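Local coordinates for protein pyridoxal kinase (Lactobacillus plantarum, PDB 3H74) that probably phosphorylates pyridoxal at the expense of ATP, yielding pyridoxal 5'-phosphate, as a pyridoxal kinase of the ribokinase-like superfamily, at residues Asp136-Thr142 / Ala174-Asp180. Residues are numbered along the deposited sequence.
With SO4 (sulfate ion), chain B.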
loop_
_atom_site.group_PDB
_atom_site.type_symbol
_atom_site.label_atom_id
_atom_site.label_comp_id
_atom_site.label_asym_id
_atom_site.label_seq_id
_atom_site.Cartn_x
_atom_site.Cartn_y
_atom_site.Cartn_z
ATOM N N ASP A 136 -10.124 0.988 6.884
ATOM C CA ASP A 136 -9.963 2.177 7.715
ATOM C C ASP A 136 -9.198 3.274 6.989
ATOM O O ASP A 136 -9.454 4.462 7.188
ATOM C CB ASP A 136 -9.242 1.812 9.010
ATOM C CG ASP A 136 -10.021 0.825 9.838
ATOM O OD1 ASP A 136 -9.573 -0.324 10.003
ATOM O OD2 ASP A 136 -11.120 1.191 10.313
ATOM N N VAL A 137 -8.228 2.870 6.177
ATOM C CA VAL A 137 -7.381 3.802 5.448
ATOM C C VAL A 137 -7.149 3.232 4.060
ATOM O O VAL A 137 -6.851 2.044 3.923
ATOM C CB VAL A 137 -6.014 4.012 6.164
ATOM C CG1 VAL A 137 -5.105 4.912 5.341
ATOM C CG2 VAL A 137 -6.218 4.627 7.543
ATOM N N ILE A 138 -7.292 4.070 3.036
ATOM C CA ILE A 138 -6.855 3.716 1.684
ATOM C C ILE A 138 -5.769 4.685 1.245
ATOM O O ILE A 138 -5.758 5.845 1.667
ATOM C CB ILE A 138 -8.022 3.657 0.658
ATOM C CG1 ILE A 138 -8.713 5.016 0.491
ATOM C CG2 ILE A 138 -9.028 2.607 1.073
ATOM C CD1 ILE A 138 -9.537 5.128 -0.790
ATOM N N LEU A 139 -4.868 4.209 0.385
ATOM C CA LEU A 139 -3.669 4.955 -0.004
ATOM C C LEU A 139 -3.523 5.118 -1.520
ATOM O O LEU A 139 -2.472 4.797 -2.085
ATOM C CB LEU A 139 -2.428 4.258 0.571
ATOM C CG LEU A 139 -2.375 4.116 2.094
ATOM C CD1 LEU A 139 -1.202 3.226 2.514
ATOM C CD2 LEU A 139 -2.287 5.485 2.776
ATOM N N PRO A 140 -4.567 5.642 -2.198
ATOM C CA PRO A 140 -4.456 5.836 -3.636
ATOM C C PRO A 140 -3.441 6.913 -3.991
ATOM O O PRO A 140 -3.253 7.874 -3.236
ATOM C CB PRO A 140 -5.859 6.328 -4.018
ATOM C CG PRO A 140 -6.348 7.011 -2.777
ATOM C CD PRO A 140 -5.875 6.110 -1.686
ATOM N N ASN A 141 -2.810 6.762 -5.146
ATOM C CA ASN A 141 -2.141 7.888 -5.775
ATOM C C ASN A 141 -3.194 8.717 -6.528
ATOM O O ASN A 141 -4.396 8.429 -6.453
ATOM C CB ASN A 141 -0.965 7.427 -6.661
ATOM C CG ASN A 141 -1.406 6.572 -7.836
ATOM O OD1 ASN A 141 -2.520 6.709 -8.334
ATOM N ND2 ASN A 141 -0.522 5.689 -8.304
ATOM N N THR A 142 -2.746 9.740 -7.246
ATOM C CA THR A 142 -3.655 10.684 -7.891
ATOM C C THR A 142 -4.433 10.031 -9.042
ATOM O O THR A 142 -5.599 10.356 -9.276
ATOM C CB THR A 142 -2.879 11.954 -8.324
ATOM O OG1 THR A 142 -2.548 12.716 -7.159
ATOM C CG2 THR A 142 -3.694 12.827 -9.244
ATOM N N ALA A 174 -13.698 6.274 8.212
ATOM C CA ALA A 174 -12.498 5.873 7.461
ATOM C C ALA A 174 -11.825 7.064 6.790
ATOM O O ALA A 174 -12.401 8.157 6.730
ATOM C CB ALA A 174 -12.853 4.818 6.440
ATOM N N HIS A 175 -10.614 6.854 6.277
ATOM C CA HIS A 175 -9.793 7.928 5.727
ATOM C C HIS A 175 -9.266 7.607 4.348
ATOM O O HIS A 175 -8.589 6.586 4.158
ATOM C CB HIS A 175 -8.590 8.183 6.632
ATOM C CG HIS A 175 -8.956 8.405 8.056
ATOM N ND1 HIS A 175 -9.489 9.595 8.502
ATOM C CD2 HIS A 175 -8.891 7.591 9.135
ATOM C CE1 HIS A 175 -9.730 9.504 9.799
ATOM N NE2 HIS A 175 -9.380 8.298 10.206
ATOM N N ALA A 176 -9.547 8.489 3.394
ATOM C CA ALA A 176 -8.914 8.444 2.088
ATOM C C ALA A 176 -7.668 9.331 2.133
ATOM O O ALA A 176 -7.739 10.511 2.486
ATOM C CB ALA A 176 -9.880 8.923 1.020
ATOM N N VAL A 177 -6.521 8.755 1.801
ATOM C CA VAL A 177 -5.264 9.489 1.799
ATOM C C VAL A 177 -4.634 9.395 0.416
ATOM O O VAL A 177 -4.274 8.296 -0.019
ATOM C CB VAL A 177 -4.282 8.908 2.849
ATOM C CG1 VAL A 177 -2.984 9.699 2.858
ATOM C CG2 VAL A 177 -4.908 8.874 4.229
ATOM N N ILE A 178 -4.501 10.521 -0.283
ATOM C CA ILE A 178 -3.808 10.535 -1.571
ATOM C C ILE A 178 -2.317 10.742 -1.314
ATOM O O ILE A 178 -1.947 11.660 -0.596
ATOM C CB ILE A 178 -4.381 11.604 -2.539
ATOM C CG1 ILE A 178 -5.855 11.309 -2.820
ATOM C CG2 ILE A 178 -3.582 11.632 -3.839
ATOM C CD1 ILE A 178 -6.569 12.382 -3.643
ATOM N N THR A 179 -1.469 9.897 -1.902
ATOM C CA THR A 179 -0.067 9.764 -1.450
ATOM C C THR A 179 1.030 10.484 -2.256
ATOM O O THR A 179 2.196 10.481 -1.852
ATOM C CB THR A 179 0.331 8.274 -1.348
ATOM O OG1 THR A 179 0.200 7.669 -2.636
ATOM C CG2 THR A 179 -0.550 7.540 -0.325
ATOM N N ASP A 180 0.664 11.102 -3.372
ATOM C CA ASP A 180 1.649 11.690 -4.290
ATOM C C ASP A 180 1.352 13.157 -4.571
ATOM O O ASP A 180 1.678 13.678 -5.647
ATOM C CB ASP A 180 1.684 10.901 -5.605
ATOM C CG ASP A 180 0.348 10.925 -6.347
ATOM O OD1 ASP A 180 -0.634 11.458 -5.794
ATOM O OD2 ASP A 180 0.280 10.414 -7.486
HETATM S S SO4 B . 2.501 4.364 -6.106
HETATM O O1 SO4 B . 1.429 3.394 -5.880
HETATM O O2 SO4 B . 2.013 5.470 -6.929
HETATM O O3 SO4 B . 3.021 4.858 -4.832
HETATM O O4 SO4 B . 3.588 3.705 -6.838
#
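How two parallel strands keep their polar atoms paired when a proline follows one of them is well illustrated by segments 136-142 and 174-180, which carry the parallel edge strand 175-176 of the ribokinase-like central sheet and its neighbour 137-138. Pairing is regular at first: His175 N donates to Asp136 O (2.8 Å), Ile138 N to His175 O (3.0 Å) and Val177 N to Ile138 O (3.0 Å). Pro140 then has no amide hydrogen to offer Val177 O, which keeps from this segment just the CA-H...O contact of Leu139 CA at 3.4 Å, of the same kind as Val137 CA to His175 O (3.3 Å). The proline carbonyl still works: Pro140 O accepts from Thr179 N (3.0 Å) and also meets Ile178 CA at 3.2 Å.

Beyond that point side chains take over from backbone. Asp180 OD2 accepts from Thr142 N (3.1 Å) and Asp180 OD1 from Thr142 OG1 (2.7 Å), so the carboxylate holds the first residue of helix 142-149. At its N-cap, Asn141 OD1 takes the Glu144 amide, while Asn141 ND2 serves Gly111 O and, at 2.9 Å, O2 of a sulfate probably acquired from the crystallisation liquor. At the other end, Asp136 answers Leu104 N and forms a salt bridge with Lys171.

Apolar contacts flank these bonds. Val137 CG1 lies 4.1 Å from Val177 CG2, beneath helices 213-226 and 231-251; Ile138 CG1 sits 4.1 Å from Ala176 CB, which packs on helix 159-167. The chemistry implies a handover: proline costs the pairing one N-H, the backbone pairs once more through Pro140 O, and the Asp180 carboxylate then fastens the helix start to the chain as it turns off into the antiparallel sheet.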